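Local atomic coordinates of neurotoxin (Clostridium botulinum, PDB entry 1ZB7), a protein that acts inside host nerve cells as a zinc endopeptidase, the light chain of botulinum neurotoxin type G, cleaving synaptobrevins (VAMP1, VAMP2 and VAMP3). Residues Pro117-Ala122 / Asp127-Asn132; Glu185-Arg190 / Gln297-Arg302. All blocks are in the same frame, centred on the assembly; numbering follows the deposited sequence.

How the interactions relate
Followed from the N terminus, the chain leaves helix 103-114 and enters a loop that interaction 1 closes almost at once: 117-122 meets 127-132 across four intervening residues, where the chain reaches the short strand 128-129. Interaction 2 opens only later and spans over a hundred residues, bringing the 185-190 loop, which leads into strand 191-194 of the mixed sheet, against helix 282-303. The two closures follow one another in series, neither nesting nor crossing, yet their centres lie about 9 Å apart. Y118 N and F187 O, 2.9 Å apart, probably share a hydrogen bond, and Y118 also packs on I299 and R302. Local loop, sheet-edge loop and helix thus converge on one another.

Interaction 1. Residues Pro117-Ala122 / Asp127-Asn132; sequences PYLGNA and DKFAAN
The rings of Y118 and F129 meet as an offset edge-to-face pair, F129 turning its edge toward the Y118 face, with centroids 5.5 Å apart and planes at 68°. The closest touch between these two side chains is at the phenolic end, where OH of Y118 lies 3.5 Å from CE1 of F129, while Y118 CE1 sits at the edge of the F129 ring, in its plane. A water lies at the Y118 edge, also in plane; it accepts from Y118 OH at 2.6 Å and donates to the backbone O of K128 in the opposite segment. A chi1 of -170° turns the Y118 ring away from its own backbone N, carrying the phenol over to F129. The neighbouring L119 is the centre of an inverse gamma turn, and its carbonyl O accepts from A130 N at 2.9 Å, nearly straight at the hydrogen (170°), although the donor stands above the carbonyl plane. The same oxygen receives a CA-H contact from F129. The L119 side chain lies against the base of the phenylalanine, its CB 3.9 Å from F129 CB. Strand 128-129 runs parallel to strand 308-309, and helix 316-327 touches both L119 and F129.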
loop_
_atom_site.group_PDB
_atom_site.type_symbol
_atom_site.label_atom_id
_atom_site.label_comp_id
_atom_site.label_asym_id
_atom_site.label_seq_id
_atom_site.Cartn_x
_atom_site.Cartn_y
_atom_site.Cartn_z
ATOM N N PRO A 117 -1.114 -20.807 -25.876
ATOM C CA PRO A 117 -1.277 -21.740 -24.757
ATOM C C PRO A 117 -0.865 -23.174 -25.142
ATOM O O PRO A 117 -0.960 -23.585 -26.319
ATOM C CB PRO A 117 -2.778 -21.660 -24.398
ATOM C CG PRO A 117 -3.345 -20.623 -25.339
ATOM C CD PRO A 117 -2.332 -20.045 -26.186
ATOM N N TYR A 118 -0.303 -23.885 -24.166
ATOM C CA TYR A 118 -0.049 -25.277 -24.279
ATOM C C TYR A 118 -1.353 -26.025 -24.539
ATOM O O TYR A 118 -2.411 -25.725 -23.968
ATOM C CB TYR A 118 0.685 -25.757 -23.026
ATOM C CG TYR A 118 1.225 -27.188 -23.121
ATOM C CD1 TYR A 118 2.506 -27.418 -23.625
ATOM C CD2 TYR A 118 0.451 -28.283 -22.736
ATOM C CE1 TYR A 118 3.032 -28.755 -23.730
ATOM C CE2 TYR A 118 0.978 -29.635 -22.850
ATOM C CZ TYR A 118 2.266 -29.831 -23.362
ATOM O OH TYR A 118 2.811 -31.073 -23.546
ATOM N N LEU A 119 -1.293 -27.003 -25.447
ATOM C CA LEU A 119 -2.405 -27.966 -25.697
ATOM C C LEU A 119 -2.636 -28.973 -24.556
ATOM O O LEU A 119 -2.376 -30.148 -24.674
ATOM C CB LEU A 119 -2.199 -28.660 -27.031
ATOM C CG LEU A 119 -1.878 -27.784 -28.221
ATOM C CD1 LEU A 119 -1.822 -28.569 -29.445
ATOM C CD2 LEU A 119 -2.917 -26.602 -28.429
ATOM N N GLY A 120 -3.122 -28.487 -23.431
ATOM C CA GLY A 120 -3.411 -29.328 -22.293
ATOM C C GLY A 120 -3.428 -28.541 -21.003
ATOM O O GLY A 120 -3.303 -27.352 -20.998
ATOM N N ASN A 121 -3.533 -29.244 -19.884
ATOM C CA ASN A 121 -3.554 -28.664 -18.531
ATOM C C ASN A 121 -3.283 -29.814 -17.596
ATOM O O ASN A 121 -3.088 -30.885 -18.052
ATOM C CB ASN A 121 -4.874 -27.970 -18.175
ATOM C CG ASN A 121 -6.105 -28.814 -18.452
ATOM O OD1 ASN A 121 -6.233 -29.912 -17.964
ATOM N ND2 ASN A 121 -7.056 -28.246 -19.170
ATOM N N ALA A 122 -3.242 -29.545 -16.294
ATOM C CA ALA A 122 -2.933 -30.541 -15.261
ATOM C C ALA A 122 -3.707 -31.811 -15.398
ATOM O O ALA A 122 -3.231 -32.824 -14.997
ATOM C CB ALA A 122 -3.209 -29.938 -13.825
ATOM N N ASP A 127 1.488 -37.453 -21.880
ATOM C CA ASP A 127 1.904 -37.969 -23.139
ATOM C C ASP A 127 1.024 -37.568 -24.358
ATOM O O ASP A 127 1.317 -38.002 -25.492
ATOM C CB ASP A 127 2.151 -39.447 -23.036
ATOM C CG ASP A 127 0.867 -40.312 -23.040
ATOM O OD1 ASP A 127 -0.220 -39.850 -22.668
ATOM O OD2 ASP A 127 1.005 -41.552 -23.334
ATOM N N LYS A 128 0.023 -36.727 -24.103
ATOM C CA LYS A 128 -0.803 -36.155 -25.183
ATOM C C LYS A 128 -0.939 -34.599 -25.243
ATOM O O LYS A 128 -0.634 -33.913 -24.295
ATOM C CB LYS A 128 -2.209 -36.756 -25.201
ATOM C CG LYS A 128 -2.274 -38.044 -25.878
ATOM C CD LYS A 128 -3.616 -38.716 -25.741
ATOM C CE LYS A 128 -3.601 -40.153 -26.232
ATOM N NZ LYS A 128 -4.261 -40.223 -27.609
ATOM N N PHE A 129 -1.177 -34.121 -26.466
ATOM C CA PHE A 129 -1.694 -32.901 -26.731
ATOM C C PHE A 129 -3.256 -33.046 -26.768
ATOM O O PHE A 129 -3.795 -34.032 -27.332
ATOM C CB PHE A 129 -1.196 -32.291 -28.026
ATOM C CG PHE A 129 0.282 -31.790 -28.015
ATOM C CD1 PHE A 129 0.832 -31.151 -26.907
ATOM C CD2 PHE A 129 1.051 -31.870 -29.165
ATOM C CE1 PHE A 129 2.135 -30.605 -26.959
ATOM C CE2 PHE A 129 2.324 -31.319 -29.210
ATOM C CZ PHE A 129 2.903 -30.772 -28.146
ATOM N N ALA A 130 -3.923 -32.071 -26.174
ATOM C CA ALA A 130 -5.373 -31.993 -26.101
ATOM C C ALA A 130 -5.753 -30.514 -26.423
ATOM O O ALA A 130 -5.544 -29.659 -25.621
ATOM C CB ALA A 130 -5.863 -32.411 -24.665
ATOM N N ALA A 131 -6.220 -30.242 -27.627
ATOM C CA ALA A 131 -6.688 -28.924 -28.045
ATOM C C ALA A 131 -8.103 -28.647 -27.592
ATOM O O ALA A 131 -8.518 -27.514 -27.493
ATOM C CB ALA A 131 -6.601 -28.813 -29.543
ATOM N N ASN A 132 -8.845 -29.688 -27.299
ATOM C CA ASN A 132 -10.245 -29.571 -27.068
ATOM C C ASN A 132 -10.534 -29.312 -25.610
ATOM O O ASN A 132 -11.368 -30.017 -25.022
ATOM C CB ASN A 132 -10.926 -30.871 -27.449
ATOM C CG ASN A 132 -10.364 -32.059 -26.628
ATOM O OD1 ASN A 132 -9.374 -32.802 -27.044
ATOM N ND2 ASN A 132 -10.965 -32.238 -25.423
HETATM O O HOH W 1 1.316 -32.949 -22.548
#

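Interaction 2. Residues Glu185-Arg190 / Gln297-Arg302; sequences EGFGAR and QDIANR
G186 meets helix 282-303 through its backbone: its carbonyl O lies 3.7 Å from CG1 of I299, and the same oxygen accepts a hydrogen bond from Y327 OH. The positive phi of G186 (86°) suits glycine, whose backbone sits directly on I299. F187 follows and carries most of the contact from the loop. With CG anti to the carbonyl carbon, its first torsion carries the end of the ring nearer the helix than its base. I299 CD1 sits over one face of that ring in a CH-pi contact, 4.2 Å from the centroid and 27° off the normal. The setting is a loop from the large mixed sheet laid on a helix of the zinc protease fold, with I299 and R302 one turn apart on the helix. R302 approaches F187 differently: its NE lies in the plane of the ring at the edge, 3.6 Å from F187 CE1. Ring and guanidinium are nearly perpendicular (85°), and the ring turns its CE1 corner onto one guanidinium face, offset toward the rim. A bend at chi3 folds the arginine chain, and its NH2 donates to the carbonyl O of T124.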
loop_
_atom_site.group_PDB
_atom_site.type_symbol
_atom_site.label_atom_id
_atom_site.label_comp_id
_atom_site.label_asym_id
_atom_site.label_seq_id
_atom_site.Cartn_x
_atom_site.Cartn_y
_atom_site.Cartn_z
ATOM N N GLU A 185 0.707 -22.380 -13.966
ATOM C CA GLU A 185 1.461 -23.633 -13.993
ATOM C C GLU A 185 2.178 -23.898 -15.323
ATOM O O GLU A 185 2.405 -25.076 -15.678
ATOM C CB GLU A 185 0.566 -24.813 -13.697
ATOM C CG GLU A 185 -0.290 -24.697 -12.507
ATOM C CD GLU A 185 -1.389 -25.726 -12.538
ATOM O OE1 GLU A 185 -1.733 -26.233 -13.635
ATOM O OE2 GLU A 185 -1.935 -26.045 -11.468
ATOM N N GLY A 186 2.517 -22.842 -16.064
ATOM C CA GLY A 186 3.346 -22.968 -17.291
ATOM C C GLY A 186 2.542 -23.283 -18.553
ATOM O O GLY A 186 2.923 -22.909 -19.635
ATOM N N PHE A 187 1.411 -23.972 -18.415
ATOM C CA PHE A 187 0.563 -24.275 -19.593
ATOM C C PHE A 187 0.108 -22.993 -20.272
ATOM O O PHE A 187 0.130 -22.891 -21.492
ATOM C CB PHE A 187 -0.682 -25.061 -19.162
ATOM C CG PHE A 187 -0.389 -26.349 -18.521
ATOM C CD1 PHE A 187 -0.090 -27.466 -19.290
ATOM C CD2 PHE A 187 -0.454 -26.496 -17.131
ATOM C CE1 PHE A 187 0.158 -28.658 -18.697
ATOM C CE2 PHE A 187 -0.199 -27.706 -16.559
ATOM C CZ PHE A 187 0.130 -28.790 -17.361
ATOM N N GLY A 188 -0.267 -22.000 -19.454
ATOM C CA GLY A 188 -0.887 -20.777 -19.911
ATOM C C GLY A 188 -2.320 -21.089 -20.300
ATOM O O GLY A 188 -2.755 -22.253 -20.199
ATOM N N ALA A 189 -2.996 -20.109 -20.853
ATOM C CA ALA A 189 -4.445 -20.222 -21.072
ATOM C C ALA A 189 -4.825 -19.093 -21.937
ATOM O O ALA A 189 -4.179 -18.051 -21.895
ATOM C CB ALA A 189 -5.205 -20.092 -19.761
ATOM N N ARG A 190 -5.784 -19.344 -22.825
ATOM C CA ARG A 190 -6.331 -18.290 -23.622
ATOM C C ARG A 190 -6.882 -17.240 -22.622
ATOM O O ARG A 190 -7.448 -17.571 -21.576
ATOM C CB ARG A 190 -7.446 -18.791 -24.527
ATOM C CG ARG A 190 -8.651 -19.274 -23.785
ATOM C CD ARG A 190 -9.594 -19.974 -24.636
ATOM N NE ARG A 190 -10.858 -20.251 -23.982
ATOM C CZ ARG A 190 -11.777 -19.330 -23.771
ATOM N NH1 ARG A 190 -11.534 -18.073 -24.177
ATOM N NH2 ARG A 190 -12.906 -19.641 -23.119
ATOM N N GLN A 297 10.162 -26.054 -16.773
ATOM C CA GLN A 297 10.667 -27.413 -16.751
ATOM C C GLN A 297 9.525 -28.451 -16.886
ATOM O O GLN A 297 9.640 -29.408 -17.624
ATOM C CB GLN A 297 11.538 -27.705 -15.519
ATOM C CG GLN A 297 12.775 -26.741 -15.449
ATOM C CD GLN A 297 13.526 -26.751 -14.079
ATOM O OE1 GLN A 297 12.909 -26.956 -13.000
ATOM N NE2 GLN A 297 14.854 -26.534 -14.131
ATOM N N ASP A 298 8.408 -28.232 -16.206
ATOM C CA ASP A 298 7.260 -29.107 -16.367
ATOM C C ASP A 298 6.783 -29.208 -17.812
ATOM O O ASP A 298 6.397 -30.310 -18.279
ATOM C CB ASP A 298 6.109 -28.719 -15.434
ATOM C CG ASP A 298 6.465 -28.878 -13.910
ATOM O OD1 ASP A 298 7.375 -29.599 -13.470
ATOM O OD2 ASP A 298 5.794 -28.220 -13.120
ATOM N N ILE A 299 6.794 -28.081 -18.513
ATOM C CA ILE A 299 6.388 -28.036 -19.922
ATOM C C ILE A 299 7.409 -28.772 -20.781
ATOM O O ILE A 299 7.025 -29.589 -21.619
ATOM C CB ILE A 299 6.119 -26.610 -20.438
ATOM C CG1 ILE A 299 4.921 -26.018 -19.659
ATOM C CG2 ILE A 299 5.928 -26.584 -21.971
ATOM C CD1 ILE A 299 3.658 -26.884 -19.628
ATOM N N ALA A 300 8.689 -28.498 -20.537
ATOM C CA ALA A 300 9.749 -29.240 -21.237
ATOM C C ALA A 300 9.632 -30.762 -20.968
ATOM O O ALA A 300 9.662 -31.520 -21.933
ATOM C CB ALA A 300 11.197 -28.685 -20.913
ATOM N N ASN A 301 9.512 -31.205 -19.710
ATOM C CA ASN A 301 9.255 -32.615 -19.406
ATOM C C ASN A 301 8.040 -33.227 -20.196
ATOM O O ASN A 301 8.152 -34.306 -20.756
ATOM C CB ASN A 301 8.982 -32.864 -17.901
ATOM C CG ASN A 301 10.188 -32.525 -16.928
ATOM O OD1 ASN A 301 11.337 -32.553 -17.311
ATOM N ND2 ASN A 301 9.861 -32.209 -15.641
ATOM N N ARG A 302 6.903 -32.525 -20.249
ATOM C CA ARG A 302 5.743 -32.924 -21.058
ATOM C C ARG A 302 6.079 -33.100 -22.550
ATOM O O ARG A 302 5.706 -34.140 -23.143
ATOM C CB ARG A 302 4.483 -31.980 -20.859
ATOM C CG ARG A 302 3.779 -32.424 -19.620
ATOM C CD ARG A 302 2.728 -31.516 -18.948
ATOM N NE ARG A 302 1.441 -31.886 -19.488
ATOM C CZ ARG A 302 0.370 -32.377 -18.881
ATOM N NH1 ARG A 302 0.259 -32.600 -17.574
ATOM N NH2 ARG A 302 -0.668 -32.570 -19.670
#